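Local coordinates for protein 433aa long hypothetical phosphoribosylglycinamide formyl transferase (Pyrococcus horikoshii, PDB 2DWC) that is of unconfirmed function but belongs to the ATP-grasp superfamily, with a PurT-type C-terminal region, and holds ADP in the model, at residues Trp116-Arg121 / Val292-His297; Thr127-Lys130 / Pro135-Arg138; Asp146-Ala151 / Glu197-Glu202; Glu150-Ile155 / Tyr173-Pro178. All coordinates share one frame; numbering follows the deposited sequence.

Contact 1: Trp116-Arg121 / Val292-His297; sequences WIAMHR and VSPRPH. With ADP (adenosine-5'-diphosphate), chain H.
Ala118 and Pro294 carry this contact, in which the end of helix 112-118, in the preATP-grasp region, meets the end of strand 286-293 of the ATP-grasp fold. The Ala118 methyl points at the other segment and approaches the CD corner of the proline ring obliquely. Its CB lies 3.6 Å from Pro294 CD, while Pro294 CG is farther from that CB at 4.1 Å. The same Ala118 CB also reaches the backbone, 3.6 Å from Val292 O, so one methyl touches both the Val292 carbonyl oxygen and the ring of Pro294, two residues on. Pro294 is the centre of an inverse gamma turn, with a weak bond from Arg295 N to Ser293 O. Pro294 CG also lies 3.7 Å above one face of the Arg295 guanidinium, offset toward its rim. No hydrogen bond joins the two segments.

Arg121, the first residue of the next helix, 121-132, leads to the ligand. Its chain is extended from CG to NE, which carries the guanidinium out to the ADP phosphates, while NE itself bonds to Ala163 O. That bond should limit rotation of the group. ADP O3B lies at the guanidinium edge, in its plane: Arg121 NH1 makes a weak, bent bond to it (127°), whereas Arg121 NH2 meets the same O3B at 2.6 Å and a straighter 158°.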
# COMPACT_ATOMS: atom_id res chain seq x y z
N TRP B 116 16.35 -21.04 -13.33
CA TRP B 116 17.01 -22.34 -13.44
C TRP B 116 18.47 -22.24 -12.96
O TRP B 116 18.97 -23.16 -12.32
CB TRP B 116 16.91 -22.80 -14.89
CG TRP B 116 17.71 -23.99 -15.26
CD1 TRP B 116 17.33 -25.31 -15.16
CD2 TRP B 116 19.00 -23.98 -15.88
NE1 TRP B 116 18.32 -26.12 -15.70
CE2 TRP B 116 19.35 -25.32 -16.15
CE3 TRP B 116 19.88 -22.95 -16.24
CZ2 TRP B 116 20.55 -25.67 -16.77
CZ3 TRP B 116 21.09 -23.30 -16.86
CH2 TRP B 116 21.40 -24.64 -17.11
N ILE B 117 19.14 -21.12 -13.22
CA ILE B 117 20.51 -20.95 -12.76
C ILE B 117 20.56 -20.78 -11.25
O ILE B 117 21.27 -21.51 -10.57
CB ILE B 117 21.18 -19.73 -13.37
CG1 ILE B 117 21.51 -20.00 -14.83
CG2 ILE B 117 22.44 -19.34 -12.57
CD1 ILE B 117 22.17 -18.83 -15.53
N ALA B 118 19.75 -19.86 -10.73
CA ALA B 118 19.78 -19.55 -9.31
C ALA B 118 19.40 -20.68 -8.38
O ALA B 118 19.74 -20.66 -7.19
CB ALA B 118 18.90 -18.30 -9.02
N MET B 119 18.71 -21.68 -8.89
CA MET B 119 18.30 -22.74 -8.00
C MET B 119 19.32 -23.88 -7.85
O MET B 119 19.08 -24.82 -7.11
CB MET B 119 16.96 -23.28 -8.45
CG MET B 119 16.95 -23.86 -9.82
SD MET B 119 17.50 -25.56 -9.69
CE MET B 119 16.11 -26.27 -8.69
N HIS B 120 20.44 -23.75 -8.55
CA HIS B 120 21.50 -24.78 -8.52
C HIS B 120 22.80 -24.08 -8.09
O HIS B 120 23.35 -23.27 -8.85
CB HIS B 120 21.63 -25.36 -9.93
CG HIS B 120 22.43 -26.62 -9.99
ND1 HIS B 120 23.81 -26.65 -9.85
CD2 HIS B 120 22.06 -27.91 -10.20
CE1 HIS B 120 24.24 -27.89 -9.98
NE2 HIS B 120 23.20 -28.67 -10.20
N ARG B 121 23.30 -24.43 -6.91
CA ARG B 121 24.48 -23.74 -6.40
C ARG B 121 25.71 -23.77 -7.31
O ARG B 121 26.50 -22.82 -7.31
CB ARG B 121 24.85 -24.24 -5.00
CG ARG B 121 23.78 -24.05 -3.95
CD ARG B 121 24.41 -24.28 -2.61
NE ARG B 121 23.42 -24.43 -1.55
CZ ARG B 121 22.87 -23.41 -0.89
NH1 ARG B 121 23.20 -22.16 -1.18
NH2 ARG B 121 22.02 -23.67 0.09
N VAL B 292 22.25 -15.09 -5.46
CA VAL B 292 21.30 -14.08 -5.93
C VAL B 292 19.92 -14.70 -6.13
O VAL B 292 19.79 -15.85 -6.55
CB VAL B 292 21.82 -13.43 -7.25
CG1 VAL B 292 22.30 -14.48 -8.18
CG2 VAL B 292 20.71 -12.61 -7.95
N SER B 293 18.88 -13.94 -5.79
CA SER B 293 17.52 -14.43 -6.02
C SER B 293 17.01 -13.56 -7.17
O SER B 293 17.04 -12.33 -7.08
CB SER B 293 16.64 -14.24 -4.79
OG SER B 293 15.46 -14.98 -4.98
N PRO B 294 16.54 -14.18 -8.27
CA PRO B 294 16.06 -13.39 -9.41
C PRO B 294 14.61 -12.92 -9.27
O PRO B 294 13.80 -13.10 -10.18
CB PRO B 294 16.27 -14.36 -10.58
CG PRO B 294 15.87 -15.66 -9.96
CD PRO B 294 16.49 -15.62 -8.58
N ARG B 295 14.33 -12.29 -8.13
CA ARG B 295 12.98 -11.81 -7.82
C ARG B 295 13.05 -11.10 -6.50
O ARG B 295 14.08 -11.15 -5.82
CB ARG B 295 12.05 -13.05 -7.68
CG ARG B 295 12.51 -14.14 -6.68
CD ARG B 295 11.55 -15.38 -6.81
NE ARG B 295 12.32 -16.59 -6.91
CZ ARG B 295 12.63 -17.27 -8.03
NH1 ARG B 295 12.23 -16.92 -9.29
NH2 ARG B 295 13.42 -18.30 -7.87
N PRO B 296 11.95 -10.44 -6.10
CA PRO B 296 11.87 -9.73 -4.83
C PRO B 296 12.27 -10.75 -3.73
O PRO B 296 11.99 -11.95 -3.85
CB PRO B 296 10.39 -9.36 -4.73
CG PRO B 296 10.00 -9.08 -6.16
CD PRO B 296 10.76 -10.17 -6.96
N HIS B 297 12.91 -10.27 -2.68
CA HIS B 297 13.43 -11.12 -1.64
C HIS B 297 12.88 -10.64 -0.28
O HIS B 297 12.63 -9.43 -0.10
CB HIS B 297 14.96 -10.97 -1.66
CG HIS B 297 15.68 -11.97 -0.81
ND1 HIS B 297 15.62 -13.32 -1.04
CD2 HIS B 297 16.51 -11.80 0.25
CE1 HIS B 297 16.37 -13.96 -0.16
NE2 HIS B 297 16.92 -13.06 0.64
PB ADP H . 20.71 -20.16 1.70
O1B ADP H . 19.82 -19.54 0.70
O2B ADP H . 20.59 -19.85 3.28
O3B ADP H . 21.51 -21.53 1.40
PA ADP H . 23.47 -19.69 1.99
O1A ADP H . 23.50 -21.12 2.40
O2A ADP H . 24.46 -19.42 0.76
O3A ADP H . 22.01 -19.22 1.50
O5' ADP H . 23.90 -18.72 3.19
C5' ADP H . 23.19 -18.72 4.43
C4' ADP H . 24.02 -18.00 5.48
O4' ADP H . 25.14 -18.79 5.92
C3' ADP H . 24.65 -16.75 4.87
O3' ADP H . 23.67 -15.70 4.86
C2' ADP H . 25.69 -16.49 5.94
O2' ADP H . 25.04 -16.06 7.14
C1' ADP H . 26.25 -17.90 6.14
N9 ADP H . 27.27 -18.21 5.11
C8 ADP H . 27.07 -18.86 3.96
N7 ADP H . 28.23 -18.97 3.31
C5 ADP H . 29.17 -18.40 4.05
C6 ADP H . 30.54 -18.21 3.89
N6 ADP H . 31.17 -18.69 2.83
N1 ADP H . 31.21 -17.55 4.85
C2 ADP H . 30.60 -17.10 5.93
N3 ADP H . 29.30 -17.28 6.11
C4 ADP H . 28.56 -17.92 5.20

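Contact 2: Thr127-Lys130 / Pro135-Arg138; sequences TLVK and PTSR
Val129 and Thr136 meet through branched aliphatic groups, with no ring between them; the planar group that matters is the Ser137 peptide carbonyl. Thr136 OG1 donates to Ser137 O over 2.9 Å, arriving at a C=O...donor angle of 128° and tilted 33° from the carbonyl plane, thus approaching from somewhat above the group rather than along its edge. The torsion is consistent with this: OG1 sits between the backbone N and the carbonyl carbon (chi1 71°), which swings it toward the following carbonyl, while both OG1 and CG2 still meet the helix.

Across the contact the two side chains cross at about a right angle. Val129 CG2 touches both Thr136 branches, 4.0 Å from Thr136 OG1 and 4.2 Å from Thr136 CG2. Leu128 adds its base, with Leu128 CB 4.2 Å from Thr136 CG2. Such separations, and the absence of any hydrogen bond between the segments, point to van der Waals contact alone; the closest pair of CA atoms, Val129 and Pro135, is 7.1 Å apart.

The contact closes the short turn by which helix 121-132 passes into the loop before strand 139-142. Helix 253-270 packs alongside, touching Leu128 through Ile266 and Pro135 through Arg261 and Ile262, while one residue further along Ser137 belongs to the ADP pocket, and Arg138 bonds through its backbone to Glu203 of strand 199-203.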
# COMPACT_ATOMS: atom_id res chain seq x y z
N THR B 127 28.45 -19.14 -12.69
CA THR B 127 28.02 -17.96 -13.42
C THR B 127 28.69 -16.72 -12.81
O THR B 127 29.16 -15.85 -13.53
CB THR B 127 26.46 -17.82 -13.39
OG1 THR B 127 25.88 -18.95 -14.07
CG2 THR B 127 26.00 -16.53 -14.08
N LEU B 128 28.71 -16.65 -11.48
CA LEU B 128 29.34 -15.51 -10.82
C LEU B 128 30.84 -15.45 -11.09
O LEU B 128 31.38 -14.37 -11.32
CB LEU B 128 29.15 -15.55 -9.31
CG LEU B 128 27.91 -14.83 -8.73
CD1 LEU B 128 26.69 -15.16 -9.56
CD2 LEU B 128 27.72 -15.23 -7.27
N VAL B 129 31.51 -16.59 -11.02
CA VAL B 129 32.95 -16.61 -11.20
C VAL B 129 33.39 -16.51 -12.66
O VAL B 129 34.21 -15.66 -13.00
CB VAL B 129 33.57 -17.91 -10.58
CG1 VAL B 129 35.11 -17.92 -10.81
CG2 VAL B 129 33.25 -17.98 -9.09
N LYS B 130 32.84 -17.35 -13.53
CA LYS B 130 33.23 -17.35 -14.95
C LYS B 130 32.61 -16.29 -15.84
O LYS B 130 33.28 -15.75 -16.72
CB LYS B 130 32.96 -18.71 -15.59
CG LYS B 130 33.46 -19.91 -14.82
CD LYS B 130 34.96 -19.84 -14.60
CE LYS B 130 35.43 -21.06 -13.80
NZ LYS B 130 36.84 -20.90 -13.31
N PRO B 135 34.16 -11.26 -7.23
CA PRO B 135 34.78 -12.00 -6.13
C PRO B 135 33.78 -12.81 -5.32
O PRO B 135 32.64 -12.39 -5.11
CB PRO B 135 35.46 -10.91 -5.30
CG PRO B 135 34.63 -9.69 -5.56
CD PRO B 135 34.19 -9.80 -7.01
N THR B 136 34.20 -13.99 -4.89
CA THR B 136 33.35 -14.85 -4.07
C THR B 136 34.25 -15.59 -3.12
O THR B 136 35.48 -15.52 -3.24
CB THR B 136 32.63 -15.94 -4.88
OG1 THR B 136 33.59 -16.93 -5.29
CG2 THR B 136 31.94 -15.37 -6.11
N SER B 137 33.64 -16.30 -2.18
CA SER B 137 34.39 -17.13 -1.24
C SER B 137 35.12 -18.19 -2.06
O SER B 137 34.68 -18.57 -3.15
CB SER B 137 33.43 -17.83 -0.29
OG SER B 137 32.53 -18.70 -0.98
N ARG B 138 36.25 -18.68 -1.56
CA ARG B 138 36.96 -19.75 -2.26
C ARG B 138 36.11 -20.98 -2.10
O ARG B 138 35.50 -21.20 -1.05
CB ARG B 138 38.34 -20.02 -1.63
CG ARG B 138 39.28 -18.85 -1.70
CD ARG B 138 40.52 -19.11 -0.85
NE ARG B 138 41.24 -17.88 -0.55
CZ ARG B 138 41.81 -17.12 -1.48
NH1 ARG B 138 41.75 -17.47 -2.75
NH2 ARG B 138 42.45 -16.00 -1.12

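Contact 3: Asp146-Ala151 / Glu197-Glu202; sequences DELYEA and EKIIVE. With ADP (adenosine-5'-diphosphate), chain H.
Leu148 and Ala151 pack on Ile199 and Val201 where helix 145-155 runs almost parallel to strand 199-203, the short axes 11° apart and 9.5 Å from each other at closest approach. In register, Ala151 CA is 6.7 Å from Val201 CA and Leu148 CA is 7.8 Å from Ile199 CA.

One methyl does most of the work. Val201 points at the helix, and its CG2, anti to the carbonyl carbon, fits between two successive turns: it lies 3.6 Å from Leu148 CD2 and 3.9 Å from Ala151 CB. Ala151 has a single methyl to offer and points it toward the strand. The Leu148 chain instead sets off to one side and brings its CD2 in at a slant to Val201. Two residues earlier on the strand, Ile199 makes a looser touch, with its CD1 4.4 Å from Leu148 CG. All four residues are buried, and no polar bond crosses the interface.

Glu202 extends from the side of the strand turned away from the helix, its chain stretched beyond CG. Glu202 OE2 accepts from ADP N6 at 3.1 Å and 158°, and also bonds to Ser137 OG; OE1 forms a salt bridge with Lys162. With both oxygens engaged, the carboxylate should be well fixed in rotation. The result is the layered plan of the smaller ATP-grasp lobe: helices 145-155 and 181-185 cover one face of a four-stranded antiparallel sheet, and the nucleotide lies on the other.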
# COMPACT_ATOMS: atom_id res chain seq x y z
N ASP B 146 34.82 -39.17 -0.38
CA ASP B 146 36.27 -39.06 -0.57
C ASP B 146 36.63 -37.67 -1.06
O ASP B 146 37.61 -37.08 -0.62
CB ASP B 146 36.76 -40.10 -1.59
CG ASP B 146 36.96 -41.47 -0.98
OD1 ASP B 146 36.13 -41.91 -0.15
OD2 ASP B 146 37.95 -42.12 -1.36
N GLU B 147 35.84 -37.15 -1.98
CA GLU B 147 36.11 -35.82 -2.50
C GLU B 147 35.79 -34.78 -1.44
O GLU B 147 36.47 -33.76 -1.33
CB GLU B 147 35.30 -35.57 -3.77
CG GLU B 147 35.80 -36.33 -4.96
CD GLU B 147 35.05 -35.96 -6.22
OE1 GLU B 147 35.48 -36.39 -7.32
OE2 GLU B 147 34.04 -35.23 -6.11
N LEU B 148 34.76 -35.05 -0.65
CA LEU B 148 34.37 -34.12 0.41
C LEU B 148 35.53 -33.96 1.42
O LEU B 148 35.87 -32.83 1.81
CB LEU B 148 33.11 -34.62 1.13
CG LEU B 148 32.12 -33.60 1.70
CD1 LEU B 148 31.72 -34.07 3.07
CD2 LEU B 148 32.71 -32.19 1.76
N TYR B 149 36.15 -35.08 1.81
CA TYR B 149 37.27 -35.01 2.76
C TYR B 149 38.40 -34.18 2.20
O TYR B 149 38.93 -33.29 2.88
CB TYR B 149 37.82 -36.41 3.07
CG TYR B 149 37.19 -37.05 4.27
CD1 TYR B 149 36.22 -38.04 4.13
CD2 TYR B 149 37.57 -36.67 5.56
CE1 TYR B 149 35.64 -38.64 5.24
CE2 TYR B 149 36.99 -37.27 6.69
CZ TYR B 149 36.03 -38.25 6.51
OH TYR B 149 35.44 -38.83 7.61
N GLU B 150 38.79 -34.44 0.96
CA GLU B 150 39.89 -33.71 0.34
C GLU B 150 39.53 -32.23 0.18
O GLU B 150 40.37 -31.35 0.40
CB GLU B 150 40.25 -34.32 -1.01
CG GLU B 150 41.47 -33.67 -1.69
CD GLU B 150 41.93 -34.40 -2.95
OE1 GLU B 150 41.20 -35.30 -3.45
OE2 GLU B 150 43.03 -34.06 -3.45
N ALA B 151 38.28 -31.96 -0.19
CA ALA B 151 37.83 -30.58 -0.38
C ALA B 151 37.87 -29.80 0.94
O ALA B 151 38.43 -28.71 0.99
CB ALA B 151 36.41 -30.57 -0.96
N GLU B 197 24.71 -37.07 -5.20
CA GLU B 197 24.88 -36.04 -4.18
C GLU B 197 26.05 -35.11 -4.51
O GLU B 197 27.20 -35.52 -4.51
CB GLU B 197 25.10 -36.68 -2.80
CG GLU B 197 25.20 -35.66 -1.66
CD GLU B 197 25.49 -36.31 -0.32
OE1 GLU B 197 25.67 -35.58 0.68
OE2 GLU B 197 25.54 -37.56 -0.26
N LYS B 198 25.73 -33.84 -4.77
CA LYS B 198 26.73 -32.83 -5.11
C LYS B 198 26.79 -31.79 -3.99
O LYS B 198 25.76 -31.35 -3.47
CB LYS B 198 26.35 -32.17 -6.44
CG LYS B 198 27.39 -31.21 -6.98
CD LYS B 198 28.20 -31.85 -8.10
CE LYS B 198 29.36 -30.95 -8.49
NZ LYS B 198 30.02 -31.34 -9.77
N ILE B 199 28.00 -31.38 -3.60
CA ILE B 199 28.14 -30.42 -2.51
C ILE B 199 29.15 -29.34 -2.88
O ILE B 199 30.10 -29.60 -3.63
CB ILE B 199 28.64 -31.13 -1.22
CG1 ILE B 199 27.55 -32.05 -0.67
CG2 ILE B 199 29.06 -30.10 -0.19
CD1 ILE B 199 27.97 -32.86 0.56
N ILE B 200 28.93 -28.11 -2.39
CA ILE B 200 29.90 -27.05 -2.63
C ILE B 200 30.49 -26.78 -1.26
O ILE B 200 29.77 -26.70 -0.26
CB ILE B 200 29.28 -25.74 -3.25
CG1 ILE B 200 30.39 -24.69 -3.41
CG2 ILE B 200 28.15 -25.21 -2.37
CD1 ILE B 200 29.96 -23.39 -4.08
N VAL B 201 31.81 -26.71 -1.20
CA VAL B 201 32.53 -26.46 0.04
C VAL B 201 33.15 -25.09 -0.08
O VAL B 201 33.93 -24.83 -1.00
CB VAL B 201 33.67 -27.51 0.25
CG1 VAL B 201 34.40 -27.21 1.56
CG2 VAL B 201 33.08 -28.92 0.29
N GLU B 202 32.83 -24.20 0.86
CA GLU B 202 33.35 -22.83 0.80
C GLU B 202 34.16 -22.40 2.02
O GLU B 202 33.85 -22.81 3.14
CB GLU B 202 32.19 -21.82 0.68
CG GLU B 202 31.22 -22.08 -0.44
CD GLU B 202 30.08 -21.04 -0.47
OE1 GLU B 202 29.06 -21.29 -1.14
OE2 GLU B 202 30.22 -19.99 0.18
PB ADP H . 20.71 -20.16 1.70
O1B ADP H . 19.82 -19.54 0.70
O2B ADP H . 20.59 -19.85 3.28
O3B ADP H . 21.51 -21.53 1.40
PA ADP H . 23.47 -19.69 1.99
O1A ADP H . 23.50 -21.12 2.40
O2A ADP H . 24.46 -19.42 0.76
O3A ADP H . 22.01 -19.22 1.50
O5' ADP H . 23.90 -18.72 3.19
C5' ADP H . 23.19 -18.72 4.43
C4' ADP H . 24.02 -18.00 5.48
O4' ADP H . 25.14 -18.79 5.92
C3' ADP H . 24.65 -16.75 4.87
O3' ADP H . 23.67 -15.70 4.86
C2' ADP H . 25.69 -16.49 5.94
O2' ADP H . 25.04 -16.06 7.14
C1' ADP H . 26.25 -17.90 6.14
N9 ADP H . 27.27 -18.21 5.11
C8 ADP H . 27.07 -18.86 3.96
N7 ADP H . 28.23 -18.97 3.31
C5 ADP H . 29.17 -18.40 4.05
C6 ADP H . 30.54 -18.21 3.89
N6 ADP H . 31.17 -18.69 2.83
N1 ADP H . 31.21 -17.55 4.85
C2 ADP H . 30.60 -17.10 5.93
N3 ADP H . 29.30 -17.28 6.11
C4 ADP H . 28.56 -17.92 5.20

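Contact 4: Glu150-Ile155 / Tyr173-Pro178; sequences EACEKI and YFVKGP
Cys152 and Val175 form the buried half of this contact, and Glu153 with Pro178 the exposed half. In the buried half, Cys152 points toward the strand and its SG is 4.4 Å from Val175 CG1. That pair alone is not close; the density comes from shared neighbours, because both side chains rest on Cys159 and Thr161 of the adjacent strand 159-163, while helix 181-185 adds Ile181 against Cys152 and Ala184 against Val175.

On the solvent side the arrangement is thinner, although its nearest atoms are closer. Glu153 bends at chi2 (-68°), which brings its carboxylate to Pro178, crossing the proline at about a right angle. Glu153 OE2 then lies 3.3 Å from Pro178 CG and 4.1 Å from Pro178 CB. It is an oxygen against ring methylenes, with no hydrogen bond between the segments; the polar partner of OE2 is Tyr157 OH, and the Pro178 ring also touches Tyr157.

Helix 145-155 thus reaches the edge strand 173-175, one of the two outermost in this chain, and the loop leaving it, as expected for the helix-covered face of the small ATP-grasp lobe.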
# COMPACT_ATOMS: atom_id res chain seq x y z
N GLU B 150 38.79 -34.44 0.96
CA GLU B 150 39.89 -33.71 0.34
C GLU B 150 39.53 -32.23 0.18
O GLU B 150 40.37 -31.35 0.40
CB GLU B 150 40.25 -34.32 -1.01
CG GLU B 150 41.47 -33.67 -1.69
CD GLU B 150 41.93 -34.40 -2.95
OE1 GLU B 150 41.20 -35.30 -3.45
OE2 GLU B 150 43.03 -34.06 -3.45
N ALA B 151 38.28 -31.96 -0.19
CA ALA B 151 37.83 -30.58 -0.38
C ALA B 151 37.87 -29.80 0.94
O ALA B 151 38.43 -28.71 0.99
CB ALA B 151 36.41 -30.57 -0.96
N CYS B 152 37.28 -30.34 2.00
CA CYS B 152 37.30 -29.65 3.28
C CYS B 152 38.73 -29.39 3.76
O CYS B 152 39.03 -28.31 4.28
CB CYS B 152 36.54 -30.44 4.34
SG CYS B 152 34.73 -30.48 4.08
N GLU B 153 39.62 -30.36 3.56
CA GLU B 153 41.01 -30.22 3.95
C GLU B 153 41.69 -29.14 3.12
O GLU B 153 42.43 -28.32 3.65
CB GLU B 153 41.78 -31.54 3.75
CG GLU B 153 41.50 -32.59 4.81
CD GLU B 153 42.06 -32.21 6.19
OE1 GLU B 153 43.12 -31.54 6.26
OE2 GLU B 153 41.43 -32.59 7.20
N LYS B 154 41.42 -29.13 1.82
CA LYS B 154 42.02 -28.14 0.94
C LYS B 154 41.49 -26.73 1.17
O LYS B 154 42.23 -25.75 1.03
CB LYS B 154 41.79 -28.54 -0.51
CG LYS B 154 42.86 -28.08 -1.47
CD LYS B 154 42.65 -28.75 -2.82
CE LYS B 154 43.94 -29.32 -3.39
NZ LYS B 154 43.68 -30.10 -4.63
N ILE B 155 40.20 -26.61 1.48
CA ILE B 155 39.61 -25.29 1.71
C ILE B 155 40.07 -24.74 3.05
O ILE B 155 40.29 -23.54 3.20
CB ILE B 155 38.07 -25.37 1.69
CG1 ILE B 155 37.59 -25.64 0.25
CG2 ILE B 155 37.47 -24.11 2.27
CD1 ILE B 155 37.97 -24.56 -0.75
N TYR B 173 26.04 -27.38 6.34
CA TYR B 173 26.72 -27.71 7.57
C TYR B 173 27.92 -26.80 7.80
O TYR B 173 28.55 -26.34 6.85
CB TYR B 173 27.19 -29.17 7.54
CG TYR B 173 27.32 -29.77 8.92
CD1 TYR B 173 26.22 -30.34 9.55
CD2 TYR B 173 28.53 -29.73 9.60
CE1 TYR B 173 26.33 -30.87 10.84
CE2 TYR B 173 28.65 -30.25 10.89
CZ TYR B 173 27.54 -30.82 11.51
OH TYR B 173 27.64 -31.32 12.79
N PHE B 174 28.22 -26.51 9.07
CA PHE B 174 29.38 -25.69 9.38
C PHE B 174 30.44 -26.66 9.89
O PHE B 174 30.42 -27.06 11.06
CB PHE B 174 29.06 -24.66 10.45
CG PHE B 174 30.15 -23.66 10.67
CD1 PHE B 174 30.67 -22.95 9.59
CD2 PHE B 174 30.65 -23.40 11.95
CE1 PHE B 174 31.67 -21.98 9.77
CE2 PHE B 174 31.64 -22.43 12.14
CZ PHE B 174 32.15 -21.72 11.05
N VAL B 175 31.35 -27.05 9.01
CA VAL B 175 32.42 -28.00 9.34
C VAL B 175 33.59 -27.33 10.06
O VAL B 175 34.36 -26.58 9.47
CB VAL B 175 32.93 -28.69 8.05
CG1 VAL B 175 34.04 -29.69 8.37
CG2 VAL B 175 31.77 -29.38 7.36
N LYS B 176 33.74 -27.62 11.35
CA LYS B 176 34.81 -27.03 12.13
C LYS B 176 36.08 -27.89 12.10
O LYS B 176 37.18 -27.40 12.35
CB LYS B 176 34.35 -26.81 13.57
CG LYS B 176 33.29 -25.72 13.72
CD LYS B 176 32.97 -25.45 15.18
CE LYS B 176 32.12 -24.20 15.35
NZ LYS B 176 31.85 -23.90 16.79
N GLY B 177 35.90 -29.16 11.79
CA GLY B 177 37.04 -30.06 11.73
C GLY B 177 36.69 -31.33 10.99
O GLY B 177 35.51 -31.59 10.70
N PRO B 178 37.69 -32.16 10.69
CA PRO B 178 37.52 -33.43 9.98
C PRO B 178 36.43 -34.31 10.58
O PRO B 178 35.83 -35.12 9.88
CB PRO B 178 38.89 -34.08 10.10
CG PRO B 178 39.82 -32.90 10.06
CD PRO B 178 39.12 -31.91 10.98

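In the fold
Along the chain contact 1 opens first and closes last, so the other three fall within the span between its segments; contact 2 comes next, ahead of contacts 3 and 4. These last two share Glu150 and Ala151 of helix 145-155 and lie 8 Å apart, centre to centre, on the same antiparallel sheet. Contact 1 is the outlier, about 26 Å from contact 4 and 22 Å from contact 3, yet Arg121 CD packs on Ile200 CG2 at 3.9 Å. Contact 2 sits between, its centre 15 Å from contact 1 and 17 Å from contact 3. Contacts 1, 2 and 3 hold Arg121, Ser137 and Glu202 of the ADP pocket; contact 4 lies on the sheet's helix-covered side.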